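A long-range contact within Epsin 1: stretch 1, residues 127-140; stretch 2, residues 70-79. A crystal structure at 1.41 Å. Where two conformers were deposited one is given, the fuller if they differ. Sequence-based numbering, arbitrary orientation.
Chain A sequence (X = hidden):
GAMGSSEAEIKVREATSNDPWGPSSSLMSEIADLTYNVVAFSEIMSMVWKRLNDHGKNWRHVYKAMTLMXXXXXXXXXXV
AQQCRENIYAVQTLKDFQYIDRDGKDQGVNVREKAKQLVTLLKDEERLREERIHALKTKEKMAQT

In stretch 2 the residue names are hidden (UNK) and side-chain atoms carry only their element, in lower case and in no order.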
ATOM      1  N   ARG A 127     -15.021   4.411  -9.982  1.00 18.99           N
ATOM      2  CA  ARG A 127     -14.424   5.027  -8.805  1.00 20.08           C
ATOM      3  C   ARG A 127     -12.926   5.163  -9.003  1.00 19.93           C
ATOM      4  O   ARG A 127     -12.347   6.178  -8.652  1.00 19.93           O
ATOM      5  CB  ARG A 127     -14.702   4.200  -7.552  1.00 17.22           C
ATOM      6  CG  ARG A 127     -16.127   4.320  -7.046  1.00 20.78           C
ATOM      7  CD  ARG A 127     -16.290   3.664  -5.690  1.00 17.17           C
ATOM      8  NE  ARG A 127     -15.441   4.306  -4.689  1.00 16.26           N
ATOM      9  CZ  ARG A 127     -15.117   3.777  -3.513  1.00 14.25           C
ATOM     10  NH1 ARG A 127     -15.602   2.592  -3.160  1.00 19.87           N
ATOM     11  NH2 ARG A 127     -14.329   4.443  -2.670  1.00 14.09           N
ATOM     12  N   LEU A 128     -12.283   4.163  -9.578  1.00 17.71           N
ATOM     13  CA  LEU A 128     -10.849   4.248  -9.779  0.97 18.03           C
ATOM     14  C   LEU A 128     -10.501   5.428 -10.705  1.00 18.46           C
ATOM     15  O   LEU A 128      -9.572   6.170 -10.419  1.00 15.74           O
ATOM     16  CB  LEU A 128     -10.285   2.904 -10.275  0.97 18.65           C
ATOM     17  CG  LEU A 128     -10.314   1.772  -9.221  0.97 19.71           C
ATOM     18  CD1 LEU A 128     -10.340   0.374  -9.860  0.97 25.24           C
ATOM     19  CD2 LEU A 128      -9.140   1.861  -8.237  0.97 20.58           C
ATOM     20  N   ARG A 129     -11.252   5.615 -11.794  1.00 15.25           N
ATOM     21  CA  ARG A 129     -10.986   6.756 -12.694  1.00 18.31           C
ATOM     22  C   ARG A 129     -11.105   8.131 -12.026  1.00 13.68           C
ATOM     23  O   ARG A 129     -10.236   9.015 -12.203  1.00 15.49           O
ATOM     24  CB  ARG A 129     -11.902   6.723 -13.913  1.00 26.16           C
ATOM     25  CG  ARG A 129     -11.529   5.687 -14.943  1.00 32.60           C
ATOM     26  CD  ARG A 129     -12.294   5.936 -16.229  1.00 33.05           C
ATOM     27  NE  ARG A 129     -13.733   6.036 -15.980  1.00 35.50           N
ATOM     28  CZ  ARG A 129     -14.569   5.000 -15.950  1.00 39.06           C
ATOM     29  NH1 ARG A 129     -14.129   3.762 -16.152  1.00 35.36           N
ATOM     30  NH2 ARG A 129     -15.859   5.203 -15.711  1.00 41.55           N
ATOM     31  N   GLU A 130     -12.182   8.315 -11.261  1.00 14.18           N
ATOM     32  CA  GLU A 130     -12.443   9.550 -10.516  0.50 13.49           C
ATOM     33  C   GLU A 130     -11.340   9.823  -9.489  1.00 11.83           C
ATOM     34  O   GLU A 130     -10.836  10.973  -9.324  1.00 11.61           O
ATOM     35  CB  GLU A 130     -13.803   9.424  -9.805  0.50 15.78           C
ATOM     36  CG  GLU A 130     -14.987   9.349 -10.772  0.50 14.48           C
ATOM     37  CD  GLU A 130     -16.188   8.556 -10.254  0.50 21.30           C
ATOM     38  OE1 GLU A 130     -16.190   8.077  -9.094  0.50 22.36           O
ATOM     39  OE2 GLU A 130     -17.152   8.427 -11.037  0.50 28.08           O
ATOM     40  N   GLU A 131     -10.964   8.751  -8.791  1.00 10.49           N
ATOM     41  CA  GLU A 131      -9.968   8.837  -7.740  1.00  9.44           C
ATOM     42  C   GLU A 131      -8.638   9.171  -8.382  1.00  6.97           C
ATOM     43  O   GLU A 131      -7.867   9.913  -7.811  1.00  9.73           O
ATOM     44  CB  GLU A 131      -9.850   7.526  -6.955  1.00 10.34           C
ATOM     45  CG  GLU A 131     -11.094   7.198  -6.135  1.00  9.64           C
ATOM     46  CD  GLU A 131     -11.248   8.020  -4.875  1.00 11.93           C
ATOM     47  OE1 GLU A 131     -10.285   8.722  -4.484  1.00 12.49           O
ATOM     48  OE2 GLU A 131     -12.350   7.947  -4.274  1.00 14.25           O
ATOM     49  N   ARG A 132      -8.372   8.659  -9.578  1.00 10.21           N
ATOM     50  CA  ARG A 132      -7.089   8.923 -10.232  1.00  9.94           C
ATOM     51  C   ARG A 132      -6.948  10.383 -10.646  1.00  6.82           C
ATOM     52  O   ARG A 132      -5.922  10.971 -10.441  1.00  7.46           O
ATOM     53  CB  ARG A 132      -6.912   8.023 -11.443  1.00 12.11           C
ATOM     54  CG  ARG A 132      -5.583   8.183 -12.140  1.00 11.74           C
ATOM     55  CD  ARG A 132      -5.406   7.100 -13.176  1.00 18.71           C
ATOM     56  NE  ARG A 132      -4.095   7.142 -13.801  1.00 20.83           N
ATOM     57  CZ  ARG A 132      -2.999   6.613 -13.268  1.00 18.73           C
ATOM     58  NH1 ARG A 132      -3.038   6.032 -12.078  1.00 21.23           N
ATOM     59  NH2 ARG A 132      -1.868   6.696 -13.926  1.00 22.16           N
ATOM     60  N   ILE A 133      -7.989  10.970 -11.216  1.00  7.84           N
ATOM     61  CA  ILE A 133      -7.936  12.397 -11.539  1.00  9.04           C
ATOM     62  C   ILE A 133      -7.638  13.222 -10.289  1.00 10.23           C
ATOM     63  O   ILE A 133      -6.728  14.070 -10.292  1.00 10.48           O
ATOM     64  CB  ILE A 133      -9.235  12.844 -12.163  1.00  8.24           C
ATOM     65  CG1 ILE A 133      -9.324  12.309 -13.596  1.00 11.17           C
ATOM     66  CG2 ILE A 133      -9.332  14.394 -12.173  1.00 13.13           C
ATOM     67  CD1 ILE A 133     -10.690  12.543 -14.260  1.00 22.29           C
ATOM     68  N   HIS A 134      -8.389  12.972  -9.219  1.00  7.77           N
ATOM     69  CA  HIS A 134      -8.152  13.734  -7.990  1.00  9.26           C
ATOM     70  C   HIS A 134      -6.740  13.483  -7.413  1.00 10.88           C
ATOM     71  O   HIS A 134      -6.046  14.407  -6.979  1.00 12.49           O
ATOM     72  CB  HIS A 134      -9.224  13.402  -6.951  1.00 10.89           C
ATOM     73  CG  HIS A 134      -9.044  14.124  -5.648  1.00 16.59           C
ATOM     74  ND1 HIS A 134      -9.549  15.385  -5.421  1.00 25.31           N
ATOM     75  CD2 HIS A 134      -8.402  13.765  -4.510  1.00 17.13           C
ATOM     76  CE1 HIS A 134      -9.239  15.768  -4.192  1.00 25.45           C
ATOM     77  NE2 HIS A 134      -8.538  14.807  -3.622  1.00 22.01           N
ATOM     78  N   ALA A 135      -6.288  12.237  -7.459  1.00 10.18           N
ATOM     79  CA  ALA A 135      -5.009  11.876  -6.858  1.00 12.79           C
ATOM     80  C   ALA A 135      -3.849  12.491  -7.648  1.00  9.09           C
ATOM     81  O   ALA A 135      -2.861  12.923  -7.071  1.00 12.72           O
ATOM     82  CB  ALA A 135      -4.858  10.376  -6.802  1.00 12.59           C
ATOM     83  N   LEU A 136      -3.980  12.544  -8.967  1.00  9.75           N
ATOM     84  CA  LEU A 136      -2.908  13.046  -9.818  1.00 11.27           C
ATOM     85  C   LEU A 136      -2.831  14.546  -9.653  1.00 12.84           C
ATOM     86  O   LEU A 136      -1.759  15.127  -9.715  1.00 16.81           O
ATOM     87  CB  LEU A 136      -3.113  12.677 -11.294  1.00 11.50           C
ATOM     88  CG  LEU A 136      -2.896  11.198 -11.632  1.00 12.02           C
ATOM     89  CD1 LEU A 136      -3.168  10.884 -13.094  1.00 14.14           C
ATOM     90  CD2 LEU A 136      -1.470  10.750 -11.280  1.00 14.98           C
ATOM     91  N   LYS A 137      -3.971  15.180  -9.431  1.00 13.57           N
ATOM     92  CA  LYS A 137      -3.954  16.597  -9.108  1.00 17.69           C
ATOM     93  C   LYS A 137      -3.268  16.885  -7.769  1.00 18.41           C
ATOM     94  O   LYS A 137      -2.506  17.842  -7.664  1.00 21.30           O
ATOM     95  CB  LYS A 137      -5.365  17.154  -9.173  1.00 15.72           C
ATOM     96  CG  LYS A 137      -5.900  17.114 -10.601  1.00 17.20           C
ATOM     97  CD  LYS A 137      -7.390  17.407 -10.661  1.00 23.90           C
ATOM     98  CE  LYS A 137      -7.676  18.842 -10.254  1.00 21.26           C
ATOM     99  NZ  LYS A 137      -6.969  19.746 -11.196  1.00 17.38           N
ATOM    100  N   THR A 138      -3.501  16.044  -6.763  1.00 18.89           N
ATOM    101  CA  THR A 138      -2.765  16.174  -5.509  1.00 19.10           C
ATOM    102  C   THR A 138      -1.245  16.016  -5.748  1.00 22.02           C
ATOM    103  O   THR A 138      -0.444  16.807  -5.233  1.00 27.52           O
ATOM    104  CB  THR A 138      -3.268  15.141  -4.477  1.00 20.63           C
ATOM    105  OG1 THR A 138      -4.667  15.358  -4.215  1.00 20.18           O
ATOM    106  CG2 THR A 138      -2.481  15.245  -3.163  1.00 21.58           C
ATOM    107  N   LYS A 139      -0.864  15.023  -6.558  1.00 19.84           N
ATOM    108  CA  LYS A 139       0.541  14.724  -6.849  0.65 20.82           C
ATOM    109  C   LYS A 139       1.229  15.911  -7.507  1.00 25.34           C
ATOM    110  O   LYS A 139       2.300  16.345  -7.070  1.00 26.81           O
ATOM    111  CB  LYS A 139       0.634  13.508  -7.773  0.65 22.51           C
ATOM    112  CG  LYS A 139       2.058  13.109  -8.183  0.65 25.32           C
ATOM    113  CD  LYS A 139       2.014  11.989  -9.221  0.65 32.60           C
ATOM    114  CE  LYS A 139       3.340  11.254  -9.366  0.65 29.63           C
ATOM    115  NZ  LYS A 139       4.160  11.810 -10.464  0.65 19.59           N
ATOM    116  N   GLU A 140       0.624  16.427  -8.570  1.00 22.23           N
ATOM    117  CA  GLU A 140       1.168  17.601  -9.252  1.00 23.87           C
ATOM    118  C   GLU A 140       0.652  18.827  -8.495  1.00 32.81           C
ATOM    119  O   GLU A 140       1.365  19.465  -7.723  1.00 39.60           O
ATOM    120  CB  GLU A 140       0.694  17.670 -10.715  1.00 25.36           C
ATOM    121  CG  GLU A 140      -0.658  18.323 -10.800  1.00 21.08           C
ATOM    122  CD  GLU A 140      -1.228  18.562 -12.199  1.00 16.23           C
ATOM    123  OE1 GLU A 140      -2.324  19.150 -12.196  1.00 14.54           O
ATOM    124  OE2 GLU A 140      -0.634  18.213 -13.267  1.00 13.46           O
ATOM    125  N   UNK A  70      -3.028   1.983  -1.622  1.00  7.13           N
ATOM    126  CA  UNK A  70      -4.068   2.883  -2.078  1.00 10.21           C
ATOM    127  C   UNK A  70      -3.479   4.051  -2.871  1.00  8.96           C
ATOM    128  O   UNK A  70      -3.966   4.413  -3.956  1.00  8.79           O
ATOM    129  c   UNK A  70      -6.735   4.901  -0.132  1.00 22.95           C
ATOM    130  c   UNK A  70      -5.940   4.394  -1.304  1.00 16.09           C
ATOM    131  o   UNK A  70      -6.288   4.755   1.028  1.00 30.88           O
ATOM    132  c   UNK A  70      -4.853   3.412  -0.890  1.00 11.73           C
ATOM    133  o   UNK A  70      -7.829   5.445  -0.370  1.00 25.90           O
ATOM    134  N   UNK A  71      -2.440   4.658  -2.326  1.00  7.75           N
ATOM    135  CA  UNK A  71      -1.783   5.772  -3.001  1.00  8.19           C
ATOM    136  C   UNK A  71      -1.255   5.347  -4.378  1.00  8.71           C
ATOM    137  O   UNK A  71      -1.383   6.079  -5.359  1.00 11.00           O
ATOM    138  c   UNK A  71       1.714   8.510  -4.153  1.00 17.16           C
ATOM    139  o   UNK A  71       1.882  10.878  -4.293  1.00 18.48           O
ATOM    140  c   UNK A  71       1.281   9.756  -3.784  1.00 14.90           C
ATOM    141  c   UNK A  71       0.044   7.515  -2.722  1.00 10.16           C
ATOM    142  c   UNK A  71       1.093   7.393  -3.617  1.00 12.24           C
ATOM    143  c   UNK A  71       0.259   9.890  -2.874  1.00 11.16           C
ATOM    144  c   UNK A  71      -0.640   6.296  -2.139  1.00 10.61           C
ATOM    145  c   UNK A  71      -0.366   8.777  -2.375  1.00 11.78           C
ATOM    146  N   UNK A  72      -0.659   4.162  -4.476  1.00  7.14           N
ATOM    147  CA  UNK A  72      -0.116   3.685  -5.748  1.00  7.78           C
ATOM    148  C   UNK A  72      -1.205   3.309  -6.750  1.00  8.62           C
ATOM    149  O   UNK A  72      -1.067   3.518  -7.959  1.00  9.10           O
ATOM    150  c   UNK A  72       2.921   3.832  -5.165  1.00  9.81           C
ATOM    151  c   UNK A  72       2.814   1.404  -4.478  1.00  7.60           C
ATOM    152  c   UNK A  72       2.023   2.715  -4.613  1.00  7.70           C
ATOM    153  c   UNK A  72       0.785   2.486  -5.476  1.00  7.73           C
ATOM    154  N   UNK A  73      -2.302   2.752  -6.267  1.00  8.51           N
ATOM    155  CA  UNK A  73      -3.458   2.467  -7.109  1.00  7.39           C
ATOM    156  C   UNK A  73      -3.963   3.755  -7.766  1.00 10.18           C
ATOM    157  O   UNK A  73      -4.270   3.763  -8.970  1.00 10.84           O
ATOM    158  c   UNK A  73      -5.946   1.971  -6.962  1.00 11.30           C
ATOM    159  c   UNK A  73      -4.282   0.368  -5.958  1.00  9.53           C
ATOM    160  c   UNK A  73      -4.595   1.837  -6.271  1.00 10.11           C
ATOM    161  c   UNK A  73      -5.053  -0.180  -4.743  1.00 11.36           C
ATOM    162  N   UNK A  74      -4.011   4.835  -7.003  1.00 11.11           N
ATOM    163  CA  UNK A  74      -4.587   6.098  -7.480  1.00 10.44           C
ATOM    164  C   UNK A  74      -3.588   6.981  -8.224  1.00 10.84           C
ATOM    165  O   UNK A  74      -3.977   7.774  -9.080  1.00 12.41           O
ATOM    166  c   UNK A  74      -7.970   6.402  -3.777  1.00 11.28           C
ATOM    167  c   UNK A  74      -6.342   6.235  -5.623  1.00 12.24           C
ATOM    168  c   UNK A  74      -6.796   7.063  -4.443  1.00 10.35           C
ATOM    169  n   UNK A  74      -8.492   7.219  -2.636  1.00 13.60           N
ATOM    170  c   UNK A  74      -5.152   6.882  -6.302  1.00 12.38           C
ATOM    171  N   UNK A  75      -2.302   6.833  -7.929  1.00 10.06           N
ATOM    172  CA  UNK A  75      -1.292   7.803  -8.359  1.00 12.02           C
ATOM    173  C   UNK A  75      -0.187   7.211  -9.252  1.00 11.61           C
ATOM    174  O   UNK A  75       0.533   7.952  -9.937  1.00 14.75           O
ATOM    175  c   UNK A  75      -0.613   8.435  -7.131  1.00 19.74           C
ATOM    176  o   UNK A  75      -1.579   8.604  -6.070  1.00 21.80           O
ATOM    177  c   UNK A  75      -0.035   9.762  -7.488  1.00 21.41           C
ATOM    178  N   UNK A  76      -0.045   5.887  -9.214  1.00 11.62           N
ATOM    179  CA  UNK A  76       1.008   5.192  -9.925  1.00 11.47           C
ATOM    180  C   UNK A  76       0.539   4.651 -11.263  1.00 10.21           C
ATOM    181  O   UNK A  76      -0.531   5.004 -11.761  1.00 11.38           O
ATOM    182  N   UNK A  77       1.356   3.790 -11.856  1.00 11.10           N
ATOM    183  CA  UNK A  77       0.991   3.083 -13.081  1.00  7.69           C
ATOM    184  C   UNK A  77      -0.324   2.324 -12.917  1.00  8.57           C
ATOM    185  O   UNK A  77      -0.624   1.800 -11.840  1.00  9.90           O
ATOM    186  o   UNK A  77       1.680   1.211 -14.465  1.00 12.67           O
ATOM    187  c   UNK A  77       2.097   2.087 -13.434  1.00 10.63           C
ATOM    188  N   UNK A  78      -1.125   2.278 -13.976  1.00 13.18           N
ATOM    189  CA  UNK A  78      -2.373   1.540 -13.939  1.00 14.18           C
ATOM    190  C   UNK A  78      -2.147   0.039 -13.747  1.00 11.97           C
ATOM    191  O   UNK A  78      -3.071  -0.682 -13.391  1.00 13.41           O
ATOM    192  o   UNK A  78      -5.468   4.640 -16.049  1.00 42.75           O
ATOM    193  c   UNK A  78      -3.231   1.864 -15.176  1.00 19.74           C
ATOM    194  c   UNK A  78      -4.749   3.647 -16.241  1.00 29.76           C
ATOM    195  c   UNK A  78      -3.724   3.319 -15.167  1.00 24.49           C
ATOM    196  o   UNK A  78      -4.842   2.924 -17.260  1.00 39.53           O
ATOM    197  N   UNK A  79      -0.902  -0.410 -13.938  1.00  9.16           N
ATOM    198  CA  UNK A  79      -0.532  -1.797 -13.659  1.00  9.40           C
ATOM    199  C   UNK A  79      -0.675  -2.128 -12.182  1.00  8.40           C
ATOM    200  O   UNK A  79      -0.841  -3.284 -11.831  1.00  9.05           O
ATOM    201  c   UNK A  79       0.914  -2.080 -14.084  1.00 10.93           C
ATOM    202  n   UNK A  79       4.826  -3.794 -14.758  1.00 24.22           N
ATOM    203  n   UNK A  79       3.778  -5.825 -14.872  1.00 31.56           N
ATOM    204  n   UNK A  79       2.714  -3.954 -15.685  1.00 27.71           N
ATOM    205  c   UNK A  79       2.585  -2.525 -15.981  1.00 18.82           C
ATOM    206  c   UNK A  79       3.771  -4.520 -15.106  1.00 28.51           C
ATOM    207  c   UNK A  79       1.175  -2.007 -15.593  1.00 17.77           C
TER
HETATM  208  O   HOH W   1      -1.888  11.538  -4.887  1.00 21.73           O

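Position 70 carries three carbons in a row, the third bearing two oxygens: a carboxylate on a two-carbon spacer. It touches nothing on stretch 1, and its length makes it Glu70.

Position 71 has one carbon leading to a ring of six carbons with a single oxygen on it, a phenol. Its CA-to-CB bond points away from stretch 1, yet the ring's oxygen comes within 4.5 Å of Lys139 CG. This is Tyr71.

Position 72 shows four carbons forked at the second. The fork at the second carbon, one beyond CB, spells Leu72, which is buried and faces away from stretch 1.

At position 73 there are again four carbons, but the fork is at the first, with one arm two carbons long. The single-carbon arm lies 3.4 Å from Leu128 CD2, an apolar contact near one end of the interface. That is Ile73, and the short arm is its CG2.

Position 74 has four carbons in a row ending in nitrogen, with every torsion beyond chi1 at t. The terminal nitrogen is 3.0 Å from Glu131 OE1, and nearer the backbone the CB rests 3.5 Å from Ala135 CB, a direct contact between the helices. The fully extended chain is Lys74. Its NZ donates to Glu131 OE1 and, also at 3.0 Å, to Glu70 OE2, so one ammonium forms a salt bridge with a carboxylate from each stretch.

Position 75 bears one carbon carrying an oxygen and a methyl. The methyl packs against Lys139, 3.5 Å from its CD: Thr75. Its OG1 donates to Tyr71 O at 2.6 Å, satisfying the hydroxyl within its own helix. The same OG1 accepts from a water, 3.2 Å from the water oxygen, which also donates to Ala135 O at 2.8 Å.

Position 76 has no side-chain atoms. The backbone O of position 76 accepts from Arg132 NH1 at 2.7 Å and from Arg132 NH2 at 3.1 Å. This is Gly76, the first residue to leave helical geometry, and a CB here would lie 2.9 Å from Leu72 O.

Position 77 has one carbon and one oxygen, Ser77. Facing away from stretch 1, it caps the next helix: its OG accepts from the backbone N of position 79 at 3.1 Å.

Position 78 has three carbons with two oxygens on the third. Its second carbon lies over one face of the Arg132 guanidinium, and one carboxylate oxygen sits 3.6 Å from Arg132 NE, a long salt bridge of charges alone. This is Glu78.

Position 79 has three carbons, a nitrogen, then a carbon with two more nitrogens: Arg79, out of reach of stretch 1.

The helices cross nearly at right angles, so contact is concentrated around Arg132 and Lys74, whose CA atoms are 4.7 Å apart. Ala135 packs its methyl on Lys74 CB, and Lys74 bridges to Glu131. Arg132 reaches past the helix end to the carbonyl of Gly76. The rule to read here is backbones closest at two long residues, with the Ala135 methyl packed beside them, long charged side chains that reach across to partners on the other stretch, and an arginine gripping the carbonyl where a helix ends.

Stretch 2 70-79: EYLIKTGSER
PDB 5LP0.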